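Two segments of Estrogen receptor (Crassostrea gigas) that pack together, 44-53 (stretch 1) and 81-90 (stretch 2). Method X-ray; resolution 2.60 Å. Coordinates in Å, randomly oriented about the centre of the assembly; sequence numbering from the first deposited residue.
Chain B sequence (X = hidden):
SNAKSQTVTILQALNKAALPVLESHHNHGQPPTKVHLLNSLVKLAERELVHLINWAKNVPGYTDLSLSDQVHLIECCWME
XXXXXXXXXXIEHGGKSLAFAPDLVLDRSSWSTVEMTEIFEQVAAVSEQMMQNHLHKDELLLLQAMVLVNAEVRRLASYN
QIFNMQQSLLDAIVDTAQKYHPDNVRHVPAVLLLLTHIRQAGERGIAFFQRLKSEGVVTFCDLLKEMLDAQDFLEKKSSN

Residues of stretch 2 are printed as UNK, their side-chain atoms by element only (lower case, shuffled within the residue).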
ATOM      1  N   LEU B  44     -17.872  16.881   2.046  1.00 69.81           N
ATOM      2  CA  LEU B  44     -16.809  17.261   2.943  1.00 58.24           C
ATOM      3  C   LEU B  44     -15.530  16.910   2.203  1.00 64.50           C
ATOM      4  O   LEU B  44     -14.559  17.673   2.208  1.00 60.33           O
ATOM      5  CB  LEU B  44     -16.909  16.523   4.265  1.00 50.56           C
ATOM      6  CG  LEU B  44     -15.903  16.997   5.300  1.00 64.20           C
ATOM      7  CD1 LEU B  44     -16.037  18.489   5.554  1.00 72.34           C
ATOM      8  CD2 LEU B  44     -16.082  16.213   6.572  1.00 72.84           C
ATOM      9  N   ALA B  45     -15.575  15.772   1.510  1.00 61.18           N
ATOM     10  CA  ALA B  45     -14.444  15.282   0.750  1.00 51.90           C
ATOM     11  C   ALA B  45     -14.066  16.263  -0.335  1.00 62.55           C
ATOM     12  O   ALA B  45     -12.887  16.515  -0.560  1.00 76.70           O
ATOM     13  CB  ALA B  45     -14.757  13.949   0.145  1.00 42.38           C
ATOM     14  N   GLU B  46     -15.060  16.815  -1.012  1.00 64.34           N
ATOM     15  CA  GLU B  46     -14.780  17.741  -2.099  1.00 68.27           C
ATOM     16  C   GLU B  46     -14.163  19.057  -1.621  1.00 65.37           C
ATOM     17  O   GLU B  46     -13.290  19.612  -2.292  1.00 58.30           O
ATOM     18  CB  GLU B  46     -16.038  18.002  -2.917  1.00 75.38           C
ATOM     19  CG  GLU B  46     -15.840  17.500  -4.323  1.00 86.56           C
ATOM     20  CD  GLU B  46     -16.890  17.963  -5.291  1.00101.82           C
ATOM     21  OE1 GLU B  46     -16.793  19.112  -5.775  1.00102.12           O
ATOM     22  OE2 GLU B  46     -17.797  17.157  -5.585  1.00112.07           O
ATOM     23  N   ARG B  47     -14.595  19.552  -0.465  1.00 64.41           N
ATOM     24  CA  ARG B  47     -14.020  20.785   0.058  1.00 60.50           C
ATOM     25  C   ARG B  47     -12.571  20.522   0.480  1.00 65.88           C
ATOM     26  O   ARG B  47     -11.678  21.309   0.183  1.00 62.89           O
ATOM     27  CB  ARG B  47     -14.852  21.311   1.226  1.00 51.85           C
ATOM     28  CG  ARG B  47     -16.290  21.633   0.839  1.00 62.93           C
ATOM     29  CD  ARG B  47     -16.957  22.605   1.819  1.00 77.93           C
ATOM     30  NE  ARG B  47     -16.610  22.294   3.206  1.00 84.57           N
ATOM     31  CZ  ARG B  47     -16.497  23.193   4.179  1.00 84.44           C
ATOM     32  NH1 ARG B  47     -16.707  24.482   3.930  1.00 85.45           N
ATOM     33  NH2 ARG B  47     -16.177  22.799   5.403  1.00 80.56           N
ATOM     34  N   GLU B  48     -12.325  19.384   1.119  1.00 66.98           N
ATOM     35  CA  GLU B  48     -10.975  19.061   1.556  1.00 70.24           C
ATOM     36  C   GLU B  48     -10.143  18.800   0.294  1.00 70.84           C
ATOM     37  O   GLU B  48      -8.929  19.014   0.274  1.00 70.26           O
ATOM     38  CB  GLU B  48     -10.954  17.865   2.541  1.00 52.90           C
ATOM     39  CG  GLU B  48     -11.842  18.075   3.812  1.00112.06           C
ATOM     40  CD  GLU B  48     -11.869  16.896   4.817  1.00111.57           C
ATOM     41  OE1 GLU B  48     -11.643  15.728   4.413  1.00111.79           O
ATOM     42  OE2 GLU B  48     -12.176  17.141   6.014  1.00104.57           O
ATOM     43  N   LEU B  49     -10.808  18.362  -0.770  1.00 62.89           N
ATOM     44  CA  LEU B  49     -10.128  18.111  -2.030  1.00 66.18           C
ATOM     45  C   LEU B  49      -9.561  19.384  -2.670  1.00 70.32           C
ATOM     46  O   LEU B  49      -8.407  19.405  -3.101  1.00 78.94           O
ATOM     47  CB  LEU B  49     -11.074  17.409  -3.004  1.00 71.95           C
ATOM     48  CG  LEU B  49     -10.441  16.832  -4.274  1.00 73.49           C
ATOM     49  CD1 LEU B  49      -9.253  15.942  -3.949  1.00 68.23           C
ATOM     50  CD2 LEU B  49     -11.478  16.065  -5.098  1.00 76.36           C
ATOM     51  N   VAL B  50     -10.365  20.442  -2.729  1.00 64.02           N
ATOM     52  CA  VAL B  50      -9.898  21.735  -3.229  1.00 46.99           C
ATOM     53  C   VAL B  50      -8.704  22.241  -2.424  1.00 49.92           C
ATOM     54  O   VAL B  50      -7.762  22.802  -2.965  1.00 51.86           O
ATOM     55  CB  VAL B  50     -11.000  22.797  -3.193  1.00 49.86           C
ATOM     56  CG1 VAL B  50     -10.435  24.137  -3.598  1.00 55.68           C
ATOM     57  CG2 VAL B  50     -12.136  22.414  -4.125  1.00 51.21           C
ATOM     58  N   HIS B  51      -8.773  22.056  -1.113  1.00 55.89           N
ATOM     59  CA  HIS B  51      -7.702  22.447  -0.212  1.00 49.60           C
ATOM     60  C   HIS B  51      -6.404  21.689  -0.465  1.00 51.20           C
ATOM     61  O   HIS B  51      -5.333  22.292  -0.454  1.00 58.88           O
ATOM     62  CB  HIS B  51      -8.155  22.249   1.229  1.00 50.67           C
ATOM     63  CG  HIS B  51      -9.123  23.288   1.701  1.00 58.42           C
ATOM     64  ND1 HIS B  51      -8.771  24.603   1.903  1.00 62.87           N
ATOM     65  CD2 HIS B  51     -10.439  23.203   2.005  1.00 72.22           C
ATOM     66  CE1 HIS B  51      -9.827  25.285   2.314  1.00 71.55           C
ATOM     67  NE2 HIS B  51     -10.852  24.458   2.385  1.00 78.86           N
ATOM     68  N   LEU B  52      -6.501  20.380  -0.694  1.00 53.78           N
ATOM     69  CA  LEU B  52      -5.332  19.540  -0.985  1.00 49.99           C
ATOM     70  C   LEU B  52      -4.568  20.037  -2.197  1.00 54.53           C
ATOM     71  O   LEU B  52      -3.352  20.221  -2.162  1.00 64.52           O
ATOM     72  CB  LEU B  52      -5.752  18.099  -1.258  1.00 47.76           C
ATOM     73  CG  LEU B  52      -6.182  17.213  -0.105  1.00 64.41           C
ATOM     74  CD1 LEU B  52      -6.539  15.861  -0.674  1.00 75.37           C
ATOM     75  CD2 LEU B  52      -5.072  17.082   0.914  1.00 59.40           C
ATOM     76  N   ILE B  53      -5.313  20.216  -3.278  1.00 48.04           N
ATOM     77  CA  ILE B  53      -4.815  20.747  -4.529  1.00 50.67           C
ATOM     78  C   ILE B  53      -4.042  22.057  -4.346  1.00 70.31           C
ATOM     79  O   ILE B  53      -2.968  22.259  -4.934  1.00 77.86           O
ATOM     80  CB  ILE B  53      -5.993  20.950  -5.473  1.00 46.35           C
ATOM     81  CG1 ILE B  53      -6.624  19.589  -5.765  1.00 49.56           C
ATOM     82  CG2 ILE B  53      -5.579  21.748  -6.721  1.00 45.25           C
ATOM     83  CD1 ILE B  53      -7.924  19.671  -6.517  1.00 52.31           C
ATOM     84  N   UNK B  81      -4.795  10.724   0.684  1.00 46.21           N
ATOM     85  CA  UNK B  81      -4.571  11.944   1.443  1.00 38.25           C
ATOM     86  C   UNK B  81      -5.757  12.246   2.348  1.00 39.78           C
ATOM     87  O   UNK B  81      -5.574  12.580   3.512  1.00 44.66           O
ATOM     88  c   UNK B  81      -2.928  13.033  -0.176  1.00 50.47           C
ATOM     89  c   UNK B  81      -2.778  14.090  -1.273  1.00 54.45           C
ATOM     90  c   UNK B  81      -4.300  13.116   0.504  1.00 36.77           C
ATOM     91  c   UNK B  81      -1.770  13.107   0.837  1.00 42.80           C
ATOM     92  N   UNK B  82      -6.972  12.125   1.815  1.00 36.28           N
ATOM     93  CA  UNK B  82      -8.161  12.325   2.624  1.00 37.31           C
ATOM     94  C   UNK B  82      -8.158  11.409   3.845  1.00 46.79           C
ATOM     95  O   UNK B  82      -8.370  11.878   4.963  1.00 53.32           O
ATOM     96  c   UNK B  82      -9.892  14.514   1.354  1.00 53.29           C
ATOM     97  c   UNK B  82     -10.877  12.771  -0.112  1.00 44.79           C
ATOM     98  c   UNK B  82      -9.424  12.103   1.803  1.00 41.56           C
ATOM     99  c   UNK B  82      -9.673  13.145   0.720  1.00 49.65           C
ATOM    100  N   UNK B  83      -7.945  10.112   3.621  1.00 44.03           N
ATOM    101  CA  UNK B  83      -7.976   9.124   4.697  1.00 40.92           C
ATOM    102  C   UNK B  83      -6.806   9.303   5.661  1.00 48.92           C
ATOM    103  O   UNK B  83      -6.970   9.183   6.877  1.00 43.86           O
ATOM    104  c   UNK B  83     -10.459   7.837   3.800  1.00 35.39           C
ATOM    105  c   UNK B  83      -9.128   7.447   3.165  1.00 40.81           C
ATOM    106  c   UNK B  83      -7.965   7.709   4.128  1.00 33.45           C
ATOM    107  c   UNK B  83      -9.154   5.991   2.682  1.00 41.17           C
ATOM    108  N   UNK B  84      -5.629   9.599   5.120  1.00 44.15           N
ATOM    109  CA  UNK B  84      -4.468   9.816   5.967  1.00 42.64           C
ATOM    110  C   UNK B  84      -4.738  10.958   6.932  1.00 46.03           C
ATOM    111  O   UNK B  84      -4.438  10.858   8.119  1.00 57.12           O
ATOM    112  c   UNK B  84      -2.011  10.412   6.020  1.00 49.58           C
ATOM    113  c   UNK B  84      -3.218  10.109   5.138  1.00 40.94           C
ATOM    114  c   UNK B  84      -1.431   9.109   6.496  1.00 52.23           C
ATOM    115  c   UNK B  84      -0.957  11.207   5.276  1.00 53.54           C
ATOM    116  N   UNK B  85      -5.314  12.038   6.422  1.00 41.34           N
ATOM    117  CA  UNK B  85      -5.621  13.187   7.255  1.00 48.34           C
ATOM    118  C   UNK B  85      -6.625  12.849   8.327  1.00 57.23           C
ATOM    119  O   UNK B  85      -6.425  13.131   9.511  1.00 58.09           O
ATOM    120  c   UNK B  85      -5.107  14.979   5.574  1.00 65.23           C
ATOM    121  n   UNK B  85      -5.527  15.797   4.619  1.00 70.48           N
ATOM    122  c   UNK B  85      -6.166  14.330   6.409  1.00 54.80           C
ATOM    123  o   UNK B  85      -3.912  14.762   5.789  1.00 71.35           O
ATOM    124  N   UNK B  86      -7.699  12.210   7.894  1.00 56.75           N
ATOM    125  CA  UNK B  86      -8.764  11.818   8.785  1.00 48.66           C
ATOM    126  C   UNK B  86      -8.249  10.969   9.937  1.00 44.70           C
ATOM    127  O   UNK B  86      -8.657  11.164  11.084  1.00 39.58           O
ATOM    128  s   UNK B  86     -11.138  10.451   9.062  1.00 65.56           S
ATOM    129  c   UNK B  86      -9.826  11.061   8.010  1.00 47.38           C
ATOM    130  N   UNK B  87      -7.331  10.057   9.633  1.00 38.83           N
ATOM    131  CA  UNK B  87      -6.687   9.250  10.663  1.00 39.22           C
ATOM    132  C   UNK B  87      -6.029  10.137  11.711  1.00 42.13           C
ATOM    133  O   UNK B  87      -6.134   9.883  12.908  1.00 49.78           O
ATOM    134  c   UNK B  87      -5.663   8.307  10.049  1.00 29.64           C
ATOM    135  N   UNK B  88      -5.329  11.165  11.255  1.00 48.90           N
ATOM    136  CA  UNK B  88      -4.603  12.030  12.173  1.00 58.30           C
ATOM    137  C   UNK B  88      -5.591  12.909  12.931  1.00 53.70           C
ATOM    138  O   UNK B  88      -5.405  13.165  14.119  1.00 60.77           O
ATOM    139  c   UNK B  88      -2.569  13.566  12.362  1.00 66.31           C
ATOM    140  c   UNK B  88      -0.757  14.800  14.102  1.00 60.48           C
ATOM    141  c   UNK B  88      -1.527  12.847  12.937  1.00 62.60           C
ATOM    142  c   UNK B  88      -3.561  12.890  11.438  1.00 63.53           C
ATOM    143  c   UNK B  88      -2.701  14.912  12.689  1.00 68.87           C
ATOM    144  c   UNK B  88      -1.800  15.531  13.550  1.00 66.88           C
ATOM    145  c   UNK B  88      -0.614  13.464  13.790  1.00 58.21           C
ATOM    146  N   UNK B  89      -6.635  13.378  12.244  1.00 47.83           N
ATOM    147  CA  UNK B  89      -7.714  14.109  12.915  1.00 48.69           C
ATOM    148  C   UNK B  89      -8.341  13.246  14.006  1.00 52.42           C
ATOM    149  O   UNK B  89      -8.872  13.766  14.983  1.00 61.20           O
ATOM    150  c   UNK B  89      -8.591  15.926  11.270  1.00 39.79           C
ATOM    151  c   UNK B  89      -9.682  15.438   8.150  1.00 78.53           C
ATOM    152  c   UNK B  89      -8.803  14.560  11.919  1.00 42.74           C
ATOM    153  n   UNK B  89      -8.840  16.394   7.782  1.00 82.32           N
ATOM    154  n   UNK B  89     -10.155  15.399   9.396  1.00 66.30           N
ATOM    155  c   UNK B  89      -9.806  16.368  10.440  1.00 55.70           C
ATOM    156  n   UNK B  89     -10.043  14.521   7.263  1.00 85.90           N
ATOM    157  N   UNK B  90      -8.252  11.931  13.842  1.00 37.35           N
ATOM    158  CA  UNK B  90      -8.967  10.997  14.695  1.00 52.25           C
ATOM    159  C   UNK B  90      -8.106  10.359  15.781  1.00 55.26           C
ATOM    160  O   UNK B  90      -8.567   9.463  16.495  1.00 61.77           O
ATOM    161  c   UNK B  90      -9.622   9.917  13.840  1.00 47.93           C
ATOM    162  o   UNK B  90     -10.613  10.503  13.011  1.00 53.11           O
TER

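Position 81, the first of stretch 2, lies in a helix that begins earlier in the chain; it carries four side-chain carbons, with a fork at the second. The first of these, CB, points toward stretch 1 and lies 3.7 Å from L52 CD1. A fork one carbon beyond CB, with no heteroatom, identifies leucine, so this is L81.

Position 82 again has four carbons forked at the second. Its CA-to-CB bond runs sideways to stretch 1, but the far end of the side chain comes nearer, and its branches reach A45, E48 and L52. The residue is L82, with chi1 in m and chi2 in t. L82 CD2 is 3.7 Å from E48 CB and 4.1 Å from L52 CD1, while L82 CD1 is 4.1 Å from A45 CB. No other residue of stretch 2 has as much of its surface covered by stretch 1.

Position 83 repeats the four-carbon pattern, forked at the second, yet touches nothing on stretch 1, since its side chain is out of reach; it is L83. Position 84 has the same four carbons and the same fork, and it too is remote from stretch 1. It is L84, which differs from its three predecessors in its rotamer, chi1 t and chi2 p.

At position 85 there are two carbons, the second carrying one oxygen and one nitrogen; the CA-to-CB bond points toward stretch 1, and the end of the group packs against L52. This short terminal amide is that of asparagine, N85, whose ND2 lies 3.9 Å from L52 CD2 without a hydrogen bond.

Position 86 has one carbon followed by a sulfur and makes no contact with stretch 1; it is C86. A lone side-chain carbon at position 87, far from the other helix, gives A87. Position 88, also out of reach, has one carbon and then a six-carbon ring without a hydroxyl, the mark of phenylalanine, F88.

Position 89 shows three carbons, a nitrogen, and a carbon bearing two more nitrogens. This guanidinium, which comes close to the carboxylate of E48, belongs to R89. R89 NH2 lies 3.5 Å from E48 OE1 in a salt bridge, with E48 OE2 over one face of the group. Because OE1 lies well out of the guanidinium plane, no N-H points at it, and the attraction is between charges alone.

Position 90 has one carbon and one oxygen, and is therefore S90. It is the first residue to leave helical phi/psi, and its OG donates a hydrogen bond to C86 O at 2.8 Å, one turn back.

The two helices cross steeply, at 102°, with their axes 11.0 Å apart at closest approach. Contact is therefore compact, burying 329 Å² in total. L82 packs among A45, E48 and L52, while L52 extends the apolar patch to L81. No hydrogen bond links the stretches; apolar packing is supplemented by the E48–R89 salt bridge.

Stretch 2 81-90: LLLLNCAFRS
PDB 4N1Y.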